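Local coordinates for protein aminotransferase (Streptomyces pactum, PDB 4ZM4) that belongs to the class-III aminotransferases of the pyridoxal-phosphate-dependent superfamily, forms a two-chain assembly and binds pyridoxal-5'-phosphate, at residues G194-R202 with I227-L237; V220-P228 with N363-V371. The protein carries 1 engineered substitution. All coordinates share one frame; numbering follows the deposited sequence.

Contact 1 of 2, residues G194-R202 with I227-L237; sequences GWNDPDALR and IPPAPGFLQLL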
loop_
_atom_site.group_PDB
_atom_site.type_symbol
_atom_site.label_atom_id
_atom_site.label_comp_id
_atom_site.label_asym_id
_atom_site.label_seq_id
_atom_site.Cartn_x
_atom_site.Cartn_y
_atom_site.Cartn_z
ATOM N N GLY B 194 -11.180 25.523 7.135
ATOM C CA GLY B 194 -10.659 26.065 5.901
ATOM C C GLY B 194 -9.158 26.338 6.011
ATOM O O GLY B 194 -8.670 26.796 7.054
ATOM N N TRP B 195 -8.454 26.081 4.920
ATOM C CA TRP B 195 -7.033 26.330 4.788
ATOM C C TRP B 195 -6.772 27.827 4.933
ATOM O O TRP B 195 -7.588 28.618 4.494
ATOM C CB TRP B 195 -6.604 25.865 3.410
ATOM C CG TRP B 195 -5.114 25.925 3.057
ATOM C CD1 TRP B 195 -4.594 26.293 1.863
ATOM C CD2 TRP B 195 -3.989 25.532 3.867
ATOM N NE1 TRP B 195 -3.243 26.163 1.874
ATOM C CE2 TRP B 195 -2.844 25.708 3.089
ATOM C CE3 TRP B 195 -3.855 25.066 5.170
ATOM C CZ2 TRP B 195 -1.584 25.430 3.547
ATOM C CZ3 TRP B 195 -2.587 24.806 5.642
ATOM C CH2 TRP B 195 -1.463 25.008 4.838
ATOM N N ASN B 196 -5.678 28.187 5.595
ATOM C CA ASN B 196 -5.250 29.557 5.780
ATOM C C ASN B 196 -6.283 30.456 6.443
ATOM O O ASN B 196 -6.441 31.613 6.073
ATOM C CB ASN B 196 -4.794 30.143 4.448
ATOM C CG ASN B 196 -3.474 29.542 3.966
ATOM O OD1 ASN B 196 -2.569 29.306 4.759
ATOM N ND2 ASN B 196 -3.359 29.309 2.677
ATOM N N ASP B 197 -7.005 29.922 7.432
ATOM C CA ASP B 197 -7.999 30.707 8.221
ATOM C C ASP B 197 -7.561 30.752 9.680
ATOM O O ASP B 197 -8.026 29.950 10.482
ATOM C CB ASP B 197 -9.387 30.070 8.102
ATOM C CG ASP B 197 -10.470 30.923 8.729
ATOM O OD1 ASP B 197 -10.153 31.844 9.511
ATOM O OD2 ASP B 197 -11.649 30.693 8.425
ATOM N N PRO B 198 -6.645 31.686 10.040
ATOM C CA PRO B 198 -6.094 31.714 11.414
ATOM C C PRO B 198 -7.115 31.953 12.539
ATOM O O PRO B 198 -7.000 31.366 13.608
ATOM C CB PRO B 198 -5.038 32.820 11.367
ATOM C CG PRO B 198 -5.237 33.551 10.099
ATOM C CD PRO B 198 -6.077 32.739 9.178
ATOM N N ASP B 199 -8.098 32.805 12.298
ATOM C CA ASP B 199 -9.169 33.052 13.281
ATOM C C ASP B 199 -9.870 31.735 13.657
ATOM O O ASP B 199 -9.987 31.408 14.811
ATOM C CB ASP B 199 -10.217 34.025 12.714
ATOM C CG ASP B 199 -9.695 35.457 12.561
ATOM O OD1 ASP B 199 -8.712 35.840 13.246
ATOM O OD2 ASP B 199 -10.308 36.217 11.740
ATOM N N ALA B 200 -10.299 30.984 12.643
ATOM C CA ALA B 200 -10.997 29.725 12.838
ATOM C C ALA B 200 -10.133 28.724 13.571
ATOM O O ALA B 200 -10.583 28.032 14.481
ATOM C CB ALA B 200 -11.440 29.158 11.482
ATOM N N LEU B 201 -8.865 28.682 13.213
ATOM C CA LEU B 201 -7.909 27.788 13.856
ATOM C C LEU B 201 -7.696 28.137 15.317
ATOM O O LEU B 201 -7.582 27.247 16.181
ATOM C CB LEU B 201 -6.562 27.841 13.100
ATOM C CG LEU B 201 -5.489 26.874 13.614
ATOM C CD1 LEU B 201 -5.871 25.418 13.380
ATOM C CD2 LEU B 201 -4.164 27.188 12.947
ATOM N N ARG B 202 -7.585 29.431 15.594
ATOM C CA ARG B 202 -7.417 29.904 16.979
ATOM C C ARG B 202 -8.649 29.575 17.800
ATOM O O ARG B 202 -8.545 29.135 18.949
ATOM C CB ARG B 202 -7.193 31.416 17.008
ATOM C CG ARG B 202 -5.817 31.869 16.562
ATOM C CD ARG B 202 -5.708 33.372 16.732
ATOM N NE ARG B 202 -4.305 33.768 16.795
ATOM C CZ ARG B 202 -3.614 34.314 15.795
ATOM N NH1 ARG B 202 -4.196 34.554 14.609
ATOM N NH2 ARG B 202 -2.334 34.648 15.991
ATOM N N ILE B 227 -1.903 25.819 -3.417
ATOM C CA ILE B 227 -2.033 26.957 -2.515
ATOM C C ILE B 227 -1.011 26.856 -1.381
ATOM O O ILE B 227 -1.177 26.066 -0.443
ATOM C CB ILE B 227 -3.474 27.085 -1.955
ATOM C CG1 ILE B 227 -4.470 27.120 -3.118
ATOM C CG2 ILE B 227 -3.598 28.346 -1.114
ATOM C CD1 ILE B 227 -5.926 27.069 -2.701
ATOM N N PRO B 228 0.028 27.688 -1.445
ATOM C CA PRO B 228 0.965 27.705 -0.352
ATOM C C PRO B 228 0.348 28.260 0.934
ATOM O O PRO B 228 -0.734 28.867 0.917
ATOM C CB PRO B 228 2.083 28.628 -0.858
ATOM C CG PRO B 228 1.408 29.563 -1.795
ATOM C CD PRO B 228 0.220 28.827 -2.366
ATOM N N PRO B 229 1.015 28.033 2.062
ATOM C CA PRO B 229 0.447 28.556 3.294
ATOM C C PRO B 229 0.645 30.071 3.329
ATOM O O PRO B 229 1.681 30.570 2.875
ATOM C CB PRO B 229 1.280 27.865 4.370
ATOM C CG PRO B 229 2.610 27.643 3.717
ATOM C CD PRO B 229 2.358 27.470 2.247
ATOM N N ALA B 230 -0.336 30.794 3.852
ATOM C CA ALA B 230 -0.227 32.234 4.049
ATOM C C ALA B 230 0.921 32.527 5.006
ATOM O O ALA B 230 1.235 31.715 5.882
ATOM C CB ALA B 230 -1.521 32.790 4.612
ATOM N N PRO B 231 1.554 33.693 4.857
ATOM C CA PRO B 231 2.604 34.127 5.797
ATOM C C PRO B 231 2.188 33.920 7.252
ATOM O O PRO B 231 1.119 34.382 7.661
ATOM C CB PRO B 231 2.755 35.625 5.495
ATOM C CG PRO B 231 2.314 35.781 4.066
ATOM C CD PRO B 231 1.232 34.739 3.859
ATOM N N GLY B 232 3.008 33.185 7.999
ATOM C CA GLY B 232 2.773 32.916 9.424
ATOM C C GLY B 232 1.827 31.770 9.795
ATOM O O GLY B 232 1.664 31.475 10.990
ATOM N N PHE B 233 1.176 31.140 8.807
ATOM C CA PHE B 233 0.171 30.146 9.126
ATOM C C PHE B 233 0.767 28.871 9.694
ATOM O O PHE B 233 0.297 28.367 10.717
ATOM C CB PHE B 233 -0.715 29.840 7.937
ATOM C CG PHE B 233 -1.950 29.098 8.305
ATOM C CD1 PHE B 233 -2.973 29.740 8.980
ATOM C CD2 PHE B 233 -2.093 27.747 7.993
ATOM C CE1 PHE B 233 -4.152 29.063 9.292
ATOM C CE2 PHE B 233 -3.245 27.065 8.332
ATOM C CZ PHE B 233 -4.276 27.719 8.974
ATOM N N LEU B 234 1.795 28.333 9.059
ATOM C CA LEU B 234 2.467 27.152 9.604
ATOM C C LEU B 234 3.072 27.445 10.970
ATOM O O LEU B 234 3.071 26.584 11.856
ATOM C CB LEU B 234 3.540 26.626 8.655
ATOM C CG LEU B 234 3.020 26.139 7.305
ATOM C CD1 LEU B 234 4.196 25.668 6.454
ATOM C CD2 LEU B 234 1.989 25.021 7.479
ATOM N N GLN B 235 3.607 28.647 11.150
ATOM C CA GLN B 235 4.211 29.025 12.418
ATOM C C GLN B 235 3.116 28.957 13.484
ATOM O O GLN B 235 3.338 28.450 14.591
ATOM C CB GLN B 235 4.830 30.434 12.335
ATOM C CG GLN B 235 6.076 30.516 11.444
ATOM C CD GLN B 235 5.811 30.420 9.935
ATOM O OE1 GLN B 235 4.652 30.416 9.464
ATOM N NE2 GLN B 235 6.887 30.401 9.165
ATOM N N LEU B 236 1.950 29.491 13.135
ATOM C CA LEU B 236 0.818 29.535 14.032
ATOM C C LEU B 236 0.385 28.136 14.413
ATOM O O LEU B 236 0.061 27.886 15.583
ATOM C CB LEU B 236 -0.352 30.299 13.398
ATOM C CG LEU B 236 -1.635 30.390 14.239
ATOM C CD1 LEU B 236 -1.399 31.096 15.564
ATOM C CD2 LEU B 236 -2.736 31.102 13.454
ATOM N N LEU B 237 0.372 27.231 13.434
ATOM C CA LEU B 237 -0.015 25.846 13.665
ATOM C C LEU B 237 0.902 25.177 14.631
ATOM O O LEU B 237 0.472 24.508 15.567
ATOM C CB LEU B 237 -0.004 25.050 12.362
ATOM C CG LEU B 237 -1.330 24.724 11.710
ATOM C CD1 LEU B 237 -1.046 24.013 10.386
ATOM C CD2 LEU B 237 -2.187 23.835 12.618
#
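Trp195 and Asn196, in the turn before helix 198-208, grip the loop 227-232 that leads into helix 233-244; the two helices lie side by side, flanking the seven-stranded sheet of this aminotransferase, and their short segments run parallel, 3° apart, with axes 11.1 Å from each other. Three hydrogen bonds fasten the loops. Trp195 NE1 donates within its indole plane to Ile227 O at 3.1 Å, and Asn196 OD1 accepts a nearly straight bond from Ala230 N at 2.8 Å; each donor meets its oxygen from above the carbonyl plane. Asn196 ND2 donates to Pro228 O at 3.2 Å. With OD1 and ND2 both engaged the amide's rotation is fixed, and ND2 has a second acceptor in Arg385 O.

Aromatic contacts come next. Phe233, its CG anti to the backbone N (chi1 -166°), turns a ring edge to the face of Trp195 in an offset edge-to-face pair, planes at 86°. Asn196 CA sits over the centre of one Phe233 face, a CH-pi contact 3.8 Å from the centroid.

Between the helices the packing is apolar. Leu201 CD2 touches the Phe233 ring and Leu237 CD2, while Pro198 CB meets Leu236 CD2 at 3.6 Å. Leu236 CD1 lies over one face of the Arg202 guanidinium, 3.7 Å from Arg202 NH2.

Contact 2 of 2, residues V220-P228 with N363-V371; sequences VLANAGVIP and NRVGTLMSV. With P3B ((3E,4R,5R)-4,5-dihydroxy-3-{[(Z)-{3-hydroxy-2-methyl-5-[(phosphonooxy)methyl]pyridin-4(1H)-ylidene}methyl]imino}cyclohex-1-ene-1-carboxylic acid), chain H.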
loop_
_atom_site.group_PDB
_atom_site.type_symbol
_atom_site.label_atom_id
_atom_site.label_comp_id
_atom_site.label_asym_id
_atom_site.label_seq_id
_atom_site.Cartn_x
_atom_site.Cartn_y
_atom_site.Cartn_z
ATOM N N VAL B 220 2.126 22.630 1.878
ATOM C CA VAL B 220 1.626 23.317 0.686
ATOM C C VAL B 220 0.460 22.474 0.192
ATOM O O VAL B 220 0.604 21.271 -0.001
ATOM C CB VAL B 220 2.645 23.357 -0.449
ATOM C CG1 VAL B 220 2.019 23.954 -1.704
ATOM C CG2 VAL B 220 3.852 24.159 -0.057
ATOM N N LEU B 221 -0.709 23.075 0.033
ATOM C CA LEU B 221 -1.874 22.342 -0.453
ATOM C C LEU B 221 -1.654 22.068 -1.936
ATOM O O LEU B 221 -1.726 22.997 -2.743
ATOM C CB LEU B 221 -3.166 23.139 -0.244
ATOM C CG LEU B 221 -4.435 22.559 -0.915
ATOM C CD1 LEU B 221 -4.641 21.108 -0.534
ATOM C CD2 LEU B 221 -5.677 23.363 -0.574
ATOM N N ALA B 222 -1.403 20.808 -2.301
ATOM C CA ALA B 222 -1.150 20.448 -3.722
ATOM C C ALA B 222 -2.317 19.731 -4.433
ATOM O O ALA B 222 -2.469 19.894 -5.639
ATOM C CB ALA B 222 0.102 19.629 -3.830
ATOM N N ASN B 223 -3.176 19.007 -3.699
ATOM C CA ASN B 223 -4.329 18.304 -4.289
ATOM C C ASN B 223 -5.585 19.176 -4.512
ATOM O O ASN B 223 -6.707 18.672 -4.664
ATOM C CB ASN B 223 -4.728 17.112 -3.406
ATOM C CG ASN B 223 -3.684 16.031 -3.350
ATOM O OD1 ASN B 223 -3.591 15.175 -4.238
ATOM N ND2 ASN B 223 -2.946 16.002 -2.280
ATOM N N ALA B 224 -5.417 20.489 -4.526
ATOM C CA ALA B 224 -6.536 21.403 -4.781
ATOM C C ALA B 224 -5.950 22.771 -5.090
ATOM O O ALA B 224 -6.079 23.725 -4.298
ATOM C CB ALA B 224 -7.467 21.479 -3.569
ATOM N N GLY B 225 -5.327 22.851 -6.263
ATOM C CA GLY B 225 -4.525 24.002 -6.644
ATOM C C GLY B 225 -3.251 23.812 -5.877
ATOM O O GLY B 225 -3.120 22.856 -5.130
ATOM N N VAL B 226 -2.313 24.706 -6.061
ATOM C CA VAL B 226 -1.078 24.619 -5.329
ATOM C C VAL B 226 -1.073 25.840 -4.438
ATOM O O VAL B 226 -0.343 26.784 -4.669
ATOM C CB VAL B 226 0.137 24.586 -6.289
ATOM C CG1 VAL B 226 1.446 24.741 -5.527
ATOM C CG2 VAL B 226 0.135 23.283 -7.064
ATOM N N ILE B 227 -1.903 25.819 -3.417
ATOM C CA ILE B 227 -2.033 26.957 -2.515
ATOM C C ILE B 227 -1.011 26.856 -1.381
ATOM O O ILE B 227 -1.177 26.066 -0.443
ATOM C CB ILE B 227 -3.474 27.085 -1.955
ATOM C CG1 ILE B 227 -4.470 27.120 -3.118
ATOM C CG2 ILE B 227 -3.598 28.346 -1.114
ATOM C CD1 ILE B 227 -5.926 27.069 -2.701
ATOM N N PRO B 228 0.028 27.688 -1.445
ATOM C CA PRO B 228 0.965 27.705 -0.352
ATOM C C PRO B 228 0.348 28.260 0.934
ATOM O O PRO B 228 -0.734 28.867 0.917
ATOM C CB PRO B 228 2.083 28.628 -0.858
ATOM C CG PRO B 228 1.408 29.563 -1.795
ATOM C CD PRO B 228 0.220 28.827 -2.366
ATOM N N ASN B 363 -0.402 29.049 -9.753
ATOM C CA ASN B 363 0.371 29.039 -8.511
ATOM C C ASN B 363 1.549 28.080 -8.682
ATOM O O ASN B 363 1.410 27.054 -9.305
ATOM C CB ASN B 363 -0.467 28.588 -7.304
ATOM C CG ASN B 363 -1.502 29.622 -6.851
ATOM O OD1 ASN B 363 -2.638 29.255 -6.508
ATOM N ND2 ASN B 363 -1.110 30.885 -6.771
ATOM N N ARG B 364 2.697 28.427 -8.133
ATOM C CA ARG B 364 3.835 27.576 -8.250
ATOM C C ARG B 364 4.692 27.543 -6.978
ATOM O O ARG B 364 4.907 28.557 -6.329
ATOM C CB ARG B 364 4.685 28.018 -9.440
ATOM C CG ARG B 364 5.830 27.049 -9.769
ATOM C CD ARG B 364 6.570 27.458 -11.042
ATOM N NE ARG B 364 7.287 28.723 -10.878
ATOM C CZ ARG B 364 8.447 28.868 -10.240
ATOM N NH1 ARG B 364 9.053 27.832 -9.677
ATOM N NH2 ARG B 364 9.013 30.076 -10.169
ATOM N N VAL B 365 5.167 26.356 -6.620
ATOM C CA VAL B 365 6.168 26.206 -5.596
ATOM C C VAL B 365 7.159 25.188 -6.169
ATOM O O VAL B 365 6.905 23.956 -6.143
ATOM C CB VAL B 365 5.581 25.723 -4.247
ATOM C CG1 VAL B 365 6.672 25.659 -3.197
ATOM C CG2 VAL B 365 4.459 26.632 -3.762
ATOM N N GLY B 366 8.254 25.722 -6.727
ATOM C CA GLY B 366 9.253 24.949 -7.380
ATOM C C GLY B 366 8.669 24.340 -8.632
ATOM O O GLY B 366 8.153 25.043 -9.487
ATOM N N THR B 367 8.725 23.011 -8.716
ATOM C CA THR B 367 8.210 22.281 -9.859
ATOM C C THR B 367 6.773 21.793 -9.645
ATOM O O THR B 367 6.238 21.028 -10.454
ATOM C CB THR B 367 9.140 21.085 -10.167
ATOM O OG1 THR B 367 9.486 20.388 -8.959
ATOM C CG2 THR B 367 10.398 21.579 -10.823
ATOM N N LEU B 368 6.173 22.194 -8.533
ATOM C CA LEU B 368 4.766 21.902 -8.226
ATOM C C LEU B 368 4.025 23.131 -8.727
ATOM O O LEU B 368 4.433 24.267 -8.444
ATOM C CB LEU B 368 4.605 21.788 -6.739
ATOM C CG LEU B 368 3.923 20.642 -6.048
ATOM C CD1 LEU B 368 4.330 19.295 -6.591
ATOM C CD2 LEU B 368 4.279 20.740 -4.588
ATOM N N MET B 369 3.005 22.926 -9.545
ATOM C CA MET B 369 2.427 24.013 -10.327
ATOM C C MET B 369 0.938 23.752 -10.661
ATOM O O MET B 369 0.611 22.677 -11.184
ATOM C CB MET B 369 3.244 24.137 -11.613
ATOM C CG MET B 369 2.959 25.346 -12.450
ATOM S SD MET B 369 4.215 25.453 -13.749
ATOM C CE MET B 369 3.463 26.820 -14.648
ATOM N N SER B 370 0.073 24.739 -10.400
ATOM C CA SER B 370 -1.358 24.700 -10.846
ATOM C C SER B 370 -1.592 25.759 -11.932
ATOM O O SER B 370 -1.081 26.878 -11.846
ATOM C CB SER B 370 -2.481 24.733 -9.765
ATOM O OG SER B 370 -2.525 25.915 -9.006
ATOM N N VAL B 371 -2.355 25.360 -12.941
ATOM C CA VAL B 371 -2.721 26.200 -14.077
ATOM C C VAL B 371 -4.211 26.034 -14.338
ATOM O O VAL B 371 -4.652 24.968 -14.744
ATOM C CB VAL B 371 -1.953 25.816 -15.373
ATOM C CG1 VAL B 371 -2.438 26.648 -16.557
ATOM C CG2 VAL B 371 -0.461 26.002 -15.195
HETATM O OAH P3B H . -2.369 6.287 -0.954
HETATM P PBA P3B H . -1.300 7.058 -1.836
HETATM O OAI P3B H . -2.012 7.283 -3.136
HETATM O OAC P3B H . -0.016 6.277 -2.064
HETATM O OAQ P3B H . -1.126 8.483 -0.978
HETATM C CAM P3B H . -2.256 9.170 -0.348
HETATM C CAV P3B H . -1.920 10.499 -0.273
HETATM C CAL P3B H . -1.509 10.978 0.963
HETATM N NAP P3B H . -1.118 12.308 1.055
HETATM C CAU P3B H . -1.119 13.131 -0.047
HETATM C CAA P3B H . -0.763 14.449 0.057
HETATM C CAW P3B H . -1.546 12.681 -1.217
HETATM O OAE P3B H . -1.526 13.542 -2.259
HETATM C CAX P3B H . -1.931 11.353 -1.410
HETATM C CAJ P3B H . -2.395 10.901 -2.695
HETATM N NAO P3B H . -2.627 11.778 -3.730
HETATM C CAT P3B H . -3.180 11.379 -4.920
HETATM C CAK P3B H . -3.743 10.100 -5.189
HETATM C CAS P3B H . -4.368 9.755 -6.382
HETATM C CAR P3B H . -4.857 8.458 -6.625
HETATM O OAD P3B H . -5.320 8.118 -7.725
HETATM O OAB P3B H . -4.931 7.621 -5.759
HETATM C CAN P3B H . -4.286 10.542 -7.463
HETATM C CAY P3B H . -3.581 11.904 -7.350
HETATM O OAF P3B H . -4.438 12.761 -8.128
HETATM C CAZ P3B H . -3.320 12.438 -5.884
HETATM O OAG P3B H . -2.290 13.483 -5.732
#
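Beside the ligand pocket, the loop 220-228 lies against a beta hairpin, strands 363-365 and 368-371 joined by a type II' turn from Val365 to Leu368. Val226 is the residue that plugs into the hairpin. Its CG1, anti to the backbone N (chi1 170°), meets Val365 CG2 at 4.0 Å, and its CG2 rests on the backbone of the second strand, 3.7 Å from Met369 C. Val220 CG1 comes tip to tip with Val365 CG2, which Pro228 CB also approaches; Ala222 CB touches Leu368 CD2 more loosely.

One hydrogen bond joins the segments, and it is bent: Val226 N to Ser370 OG, 3.2 Å and 142°. Ser370 OG, wedged between its own backbone N and carbonyl carbon (chi1 64°), also lies 3.6 Å from Gly225 CA.

Three residues before Val226, Asn223 holds P3B. Its OD1 accepts from the hydroxyl OAG at 2.6 Å, while ND2 donates to OAE at 2.8 Å. Glu218 OE2 is a further partner of ND2, consistent with a second-shell role in orienting the amide. Gly309 N and Val310 N of the second subunit also bond P3B. The loop thus spans from hairpin to ligand, part of the P3B pocket of a class-III aminotransferase.

Overall arrangement
The two contacts share Ile227 and Pro228, so one chain segment leaves the ligand-side loop of contact 2 and continues into the helix-entry loop of contact 1. Contact 2 is buried, about 10 Å from the centre of the chain to its own centre, and mostly aliphatic; contact 1 lies farther out, about 19 Å by the same measure, and ends in an exposed arginine. Contact 1 joins the starts of two helices beside the large sheet, and the loops leading into them, through an indole, an amide and a phenyl ring, whereas contact 2 ties a loop to the separate three-stranded sheet 135 residues on. Trp195 bridges them, packing with NE1 against Leu221 CB at 3.7 Å.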